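Local coordinates for p-nitrophenyl phosphatase (Pho2) (Archaeoglobus fulgidus, PDB 3QGM), which probably acts as a metal-dependent phosphatase of the haloacid dehalogenase (HAD) superfamily, with calcium bound at its acidic metal site in this crystal, at residues E28-K41 with Y254-L266. Numbering follows the deposited sequence. Where two conformers were deposited one is given.
Sequences EGVEGVKKLKELGK and YVFNSLKDMVEAL
Val263 carries CG1 anti to its backbone N (chi1 178°), beside Lys35 CB and Leu39 CD2, and this leaves CG2 against Leu36. Leu259 also sets CG anti to N, and its CD2 methyl reaches over the backbone of helix 27-38. The two helices cover the same side of the parallel sheet of a Rossmann-like HAD core. They run in a similar direction, 34° apart, with axes 7.7 Å apart at closest approach. Gly32 permits this close approach: its CA lies 4.1 Å from Lys260 CA, and a side chain here would clash with Leu259 and Lys260 N. Leu259 CD2 sits 3.6 Å from Gly29 O and also touches Val33 CG2. Further along, Leu36 crosses Met262, a selenomethionine, at about a right angle, and its CD1 meets the CE methyl. Leu36 CD2 and Lys41 CE both approach Leu266 CD1. Beneath them, Leu36 packs on Ile13 and Met262 on Tyr11 of strand 10-14, the strand that ends at metal ligand Asp14. The outer edge is polar. Glu31 and Lys260 lie side by side, with Glu31 OE1 3.7 Å from Lys260 CD. Lys35 NZ forms a salt bridge to Glu31 OE1 on its anti lone pair, though Lys35 CD is modelled too close to Glu31 O and the pairing is less certain. Lys260 NZ makes a salt bridge to Asp261 OD1, 2.7 Å away. A leucine in place of Glu31 would probably leave the Lys35 ammonium without its carboxylate mate and free to turn. At the start of helix 259-264, N-cap Ser258 rests its OG 3.6 Å from Glu28 CB. One weak hydrogen bond joins the backbones: Lys260 N donates to Glu28 O over 3.3 Å, bent to 120° at the hydrogen.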
loop_
_atom_site.group_PDB
_atom_site.type_symbol
_atom_site.label_atom_id
_atom_site.label_comp_id
_atom_site.label_asym_id
_atom_site.label_seq_id
_atom_site.Cartn_x
_atom_site.Cartn_y
_atom_site.Cartn_z
ATOM N N GLU A 28 -5.243 -26.956 -25.463
ATOM C CA GLU A 28 -4.677 -26.376 -26.686
ATOM C C GLU A 28 -3.274 -25.815 -26.443
ATOM O O GLU A 28 -2.424 -25.806 -27.349
ATOM C CB GLU A 28 -5.588 -25.273 -27.227
ATOM C CG GLU A 28 -7.038 -25.685 -27.414
ATOM C CD GLU A 28 -7.970 -25.175 -26.300
ATOM O OE1 GLU A 28 -7.697 -25.410 -25.102
ATOM O OE2 GLU A 28 -9.002 -24.561 -26.652
ATOM N N GLY A 29 -3.030 -25.334 -25.218
ATOM C CA GLY A 29 -1.681 -24.921 -24.799
ATOM C C GLY A 29 -0.702 -26.080 -24.604
ATOM O O GLY A 29 0.467 -26.020 -25.031
ATOM N N VAL A 30 -1.158 -27.152 -23.953
ATOM C CA VAL A 30 -0.350 -28.361 -23.817
ATOM C C VAL A 30 0.025 -28.912 -25.187
ATOM O O VAL A 30 1.196 -29.174 -25.454
ATOM C CB VAL A 30 -1.086 -29.464 -22.961
ATOM C CG1 VAL A 30 -0.457 -30.837 -23.186
ATOM C CG2 VAL A 30 -1.098 -29.091 -21.470
ATOM N N GLU A 31 -0.974 -29.091 -26.051
ATOM C CA GLU A 31 -0.757 -29.567 -27.395
ATOM C C GLU A 31 0.322 -28.713 -28.090
ATOM O O GLU A 31 1.258 -29.223 -28.697
ATOM C CB GLU A 31 -2.053 -29.449 -28.206
ATOM C CG GLU A 31 -3.193 -30.506 -27.996
ATOM C CD GLU A 31 -4.470 -30.152 -28.845
ATOM O OE1 GLU A 31 -4.463 -30.474 -30.071
ATOM O OE2 GLU A 31 -5.462 -29.545 -28.298
ATOM N N GLY A 32 0.174 -27.398 -28.011
ATOM C CA GLY A 32 1.100 -26.492 -28.660
ATOM C C GLY A 32 2.521 -26.656 -28.194
ATOM O O GLY A 32 3.459 -26.571 -28.982
ATOM N N VAL A 33 2.701 -26.867 -26.898
ATOM C CA VAL A 33 4.050 -27.080 -26.378
ATOM C C VAL A 33 4.608 -28.339 -26.971
ATOM O O VAL A 33 5.738 -28.377 -27.450
ATOM C CB VAL A 33 4.058 -27.229 -24.848
ATOM C CG1 VAL A 33 5.440 -27.817 -24.376
ATOM C CG2 VAL A 33 3.783 -25.903 -24.195
ATOM N N LYS A 34 3.800 -29.394 -26.937
ATOM C CA LYS A 34 4.246 -30.666 -27.450
ATOM C C LYS A 34 4.627 -30.571 -28.919
ATOM O O LYS A 34 5.687 -31.066 -29.309
ATOM C CB LYS A 34 3.182 -31.739 -27.210
ATOM C CG LYS A 34 2.965 -32.067 -25.724
ATOM C CD LYS A 34 2.088 -33.323 -25.602
ATOM C CE LYS A 34 1.629 -33.585 -24.184
ATOM N NZ LYS A 34 0.591 -34.668 -24.128
ATOM N N LYS A 35 3.799 -29.918 -29.739
ATOM C CA LYS A 35 4.141 -29.736 -31.152
ATOM C C LYS A 35 5.415 -28.913 -31.340
ATOM O O LYS A 35 6.192 -29.189 -32.275
ATOM C CB LYS A 35 2.988 -29.125 -31.975
ATOM C CG LYS A 35 1.845 -30.110 -32.323
ATOM C CD LYS A 35 0.780 -30.245 -31.211
ATOM C CE LYS A 35 -0.562 -30.862 -31.696
ATOM N NZ LYS A 35 -1.388 -31.409 -30.537
ATOM N N LEU A 36 5.638 -27.929 -30.457
ATOM C CA LEU A 36 6.872 -27.125 -30.487
ATOM C C LEU A 36 8.165 -27.916 -30.198
ATOM O O LEU A 36 9.174 -27.675 -30.845
ATOM C CB LEU A 36 6.795 -25.931 -29.515
ATOM C CG LEU A 36 6.099 -24.654 -30.011
ATOM C CD1 LEU A 36 6.105 -23.589 -28.906
ATOM C CD2 LEU A 36 6.747 -24.120 -31.284
ATOM N N LYS A 37 8.132 -28.793 -29.187
ATOM C CA LYS A 37 9.260 -29.652 -28.826
ATOM C C LYS A 37 9.576 -30.572 -30.002
ATOM O O LYS A 37 10.745 -30.752 -30.406
ATOM C CB LYS A 37 8.920 -30.505 -27.595
ATOM C CG LYS A 37 8.660 -29.721 -26.311
ATOM C CD LYS A 37 8.325 -30.642 -25.117
ATOM C CE LYS A 37 6.912 -31.224 -25.210
ATOM N NZ LYS A 37 6.544 -32.097 -24.120
ATOM N N GLU A 38 8.504 -31.151 -30.546
ATOM C CA GLU A 38 8.530 -32.038 -31.726
ATOM C C GLU A 38 9.167 -31.379 -32.950
ATOM O O GLU A 38 9.834 -32.048 -33.746
ATOM C CB GLU A 38 7.101 -32.385 -32.102
ATOM C CG GLU A 38 6.786 -33.846 -32.227
ATOM C CD GLU A 38 5.531 -34.081 -33.096
ATOM O OE1 GLU A 38 4.587 -34.779 -32.629
ATOM O OE2 GLU A 38 5.491 -33.555 -34.251
ATOM N N LEU A 39 8.914 -30.086 -33.139
ATOM C CA LEU A 39 9.587 -29.320 -34.194
ATOM C C LEU A 39 10.989 -28.895 -33.757
ATOM O O LEU A 39 11.609 -28.088 -34.457
ATOM C CB LEU A 39 8.806 -28.049 -34.551
ATOM C CG LEU A 39 7.854 -27.992 -35.747
ATOM C CD1 LEU A 39 7.304 -29.343 -36.129
ATOM C CD2 LEU A 39 6.726 -26.984 -35.420
ATOM N N GLY A 40 11.464 -29.367 -32.593
ATOM C CA GLY A 40 12.815 -29.053 -32.135
ATOM C C GLY A 40 13.052 -27.624 -31.656
ATOM O O GLY A 40 14.209 -27.211 -31.528
ATOM N N LYS A 41 11.986 -26.861 -31.377
ATOM C CA LYS A 41 12.158 -25.491 -30.882
ATOM C C LYS A 41 12.506 -25.580 -29.409
ATOM O O LYS A 41 12.028 -26.487 -28.699
ATOM C CB LYS A 41 10.903 -24.635 -31.054
ATOM C CG LYS A 41 10.293 -24.579 -32.444
ATOM C CD LYS A 41 11.249 -24.117 -33.545
ATOM C CE LYS A 41 10.459 -23.438 -34.667
ATOM N NZ LYS A 41 11.294 -22.962 -35.851
ATOM N N TYR A 254 1.817 -10.590 -33.127
ATOM C CA TYR A 254 0.834 -11.585 -33.564
ATOM C C TYR A 254 -0.230 -11.859 -32.475
ATOM O O TYR A 254 0.050 -11.799 -31.299
ATOM C CB TYR A 254 1.535 -12.896 -33.896
ATOM C CG TYR A 254 2.677 -12.773 -34.853
ATOM C CD1 TYR A 254 2.467 -12.866 -36.229
ATOM C CD2 TYR A 254 3.984 -12.583 -34.396
ATOM C CE1 TYR A 254 3.518 -12.751 -37.127
ATOM C CE2 TYR A 254 5.035 -12.477 -35.273
ATOM C CZ TYR A 254 4.800 -12.557 -36.639
ATOM O OH TYR A 254 5.848 -12.449 -37.523
ATOM N N VAL A 255 -1.446 -12.182 -32.893
ATOM C CA VAL A 255 -2.491 -12.632 -31.988
ATOM C C VAL A 255 -3.005 -13.976 -32.485
ATOM O O VAL A 255 -3.276 -14.118 -33.668
ATOM C CB VAL A 255 -3.675 -11.665 -31.970
ATOM C CG1 VAL A 255 -4.716 -12.111 -30.924
ATOM C CG2 VAL A 255 -3.195 -10.243 -31.703
ATOM N N PHE A 256 -3.121 -14.951 -31.584
ATOM C CA PHE A 256 -3.661 -16.259 -31.901
ATOM C C PHE A 256 -4.625 -16.645 -30.801
ATOM O O PHE A 256 -4.467 -16.228 -29.659
ATOM C CB PHE A 256 -2.572 -17.329 -31.988
ATOM C CG PHE A 256 -1.700 -17.203 -33.160
ATOM C CD1 PHE A 256 -2.169 -17.550 -34.425
ATOM C CD2 PHE A 256 -0.407 -16.723 -33.022
ATOM C CE1 PHE A 256 -1.369 -17.415 -35.529
ATOM C CE2 PHE A 256 0.409 -16.598 -34.112
ATOM C CZ PHE A 256 -0.070 -16.925 -35.379
ATOM N N ASN A 257 -5.603 -17.468 -31.147
ATOM C CA ASN A 257 -6.567 -17.937 -30.179
ATOM C C ASN A 257 -5.854 -18.716 -29.071
ATOM O O ASN A 257 -6.112 -18.496 -27.912
ATOM C CB ASN A 257 -7.661 -18.782 -30.869
ATOM C CG ASN A 257 -8.777 -17.917 -31.469
ATOM O OD1 ASN A 257 -9.105 -16.859 -30.934
ATOM N ND2 ASN A 257 -9.388 -18.388 -32.549
ATOM N N SER A 258 -4.949 -19.603 -29.456
ATOM C CA SER A 258 -4.206 -20.399 -28.498
ATOM C C SER A 258 -2.825 -20.718 -29.050
ATOM O O SER A 258 -2.549 -20.489 -30.232
ATOM C CB SER A 258 -4.946 -21.730 -28.242
ATOM O OG SER A 258 -4.892 -22.504 -29.408
ATOM N N LEU A 259 -1.966 -21.279 -28.193
ATOM C CA LEU A 259 -0.618 -21.647 -28.630
ATOM C C LEU A 259 -0.655 -22.691 -29.777
ATOM O O LEU A 259 0.186 -22.673 -30.699
ATOM C CB LEU A 259 0.193 -22.161 -27.430
ATOM C CG LEU A 259 1.638 -22.529 -27.696
ATOM C CD1 LEU A 259 2.419 -21.271 -28.039
ATOM C CD2 LEU A 259 2.166 -23.214 -26.424
ATOM N N LYS A 260 -1.628 -23.603 -29.699
ATOM C CA LYS A 260 -1.830 -24.598 -30.766
ATOM C C LYS A 260 -1.922 -23.889 -32.106
ATOM O O LYS A 260 -1.206 -24.230 -33.043
ATOM C CB LYS A 260 -3.087 -25.442 -30.496
ATOM C CG LYS A 260 -3.688 -26.151 -31.704
ATOM C CD LYS A 260 -4.921 -26.965 -31.288
ATOM C CE LYS A 260 -6.034 -26.903 -32.334
ATOM N NZ LYS A 260 -6.543 -25.475 -32.559
ATOM N N ASP A 261 -2.788 -22.886 -32.174
ATOM C CA ASP A 261 -2.988 -22.150 -33.409
ATOM C C ASP A 261 -1.722 -21.413 -33.869
ATOM O O ASP A 261 -1.425 -21.385 -35.079
ATOM C CB ASP A 261 -4.157 -21.169 -33.270
ATOM C CG ASP A 261 -5.499 -21.864 -32.997
ATOM O OD1 ASP A 261 -5.718 -23.017 -33.428
ATOM O OD2 ASP A 261 -6.348 -21.248 -32.328
HETATM N N MSE A 262 -0.968 -20.853 -32.923
HETATM C CA MSE A 262 0.296 -20.200 -33.240
HETATM C C MSE A 262 1.183 -21.203 -33.934
HETATM O O MSE A 262 1.839 -20.887 -34.959
HETATM C CB MSE A 262 1.030 -19.721 -31.998
HETATM C CG MSE A 262 2.384 -19.030 -32.322
HETATM SE SE MSE A 262 3.637 -18.821 -30.867
HETATM C CE MSE A 262 4.525 -20.541 -31.110
ATOM N N VAL A 263 1.231 -22.401 -33.363
ATOM C CA VAL A 263 2.122 -23.432 -33.901
ATOM C C VAL A 263 1.632 -23.931 -35.269
ATOM O O VAL A 263 2.453 -24.219 -36.139
ATOM C CB VAL A 263 2.337 -24.632 -32.933
ATOM C CG1 VAL A 263 3.223 -25.639 -33.596
ATOM C CG2 VAL A 263 2.968 -24.175 -31.621
ATOM N N GLU A 264 0.321 -24.023 -35.478
ATOM C CA GLU A 264 -0.202 -24.421 -36.796
ATOM C C GLU A 264 0.230 -23.442 -37.901
ATOM O O GLU A 264 0.336 -23.825 -39.042
ATOM C CB GLU A 264 -1.729 -24.549 -36.766
ATOM C CG GLU A 264 -2.209 -25.745 -35.936
ATOM C CD GLU A 264 -3.726 -25.795 -35.719
ATOM O OE1 GLU A 264 -4.438 -24.808 -36.061
ATOM O OE2 GLU A 264 -4.188 -26.847 -35.206
ATOM N N ALA A 265 0.497 -22.187 -37.539
ATOM C CA ALA A 265 0.987 -21.174 -38.486
ATOM C C ALA A 265 2.490 -21.254 -38.825
ATOM O O ALA A 265 2.966 -20.430 -39.580
ATOM C CB ALA A 265 0.636 -19.750 -37.978
ATOM N N LEU A 266 3.247 -22.202 -38.270
ATOM C CA LEU A 266 4.684 -22.334 -38.643
ATOM C C LEU A 266 4.935 -23.302 -39.813
ATOM O O LEU A 266 4.074 -24.107 -40.161
ATOM C CB LEU A 266 5.526 -22.779 -37.449
ATOM C CG LEU A 266 5.561 -21.900 -36.203
ATOM C CD1 LEU A 266 6.408 -22.587 -35.126
ATOM C CD2 LEU A 266 6.074 -20.486 -36.497
#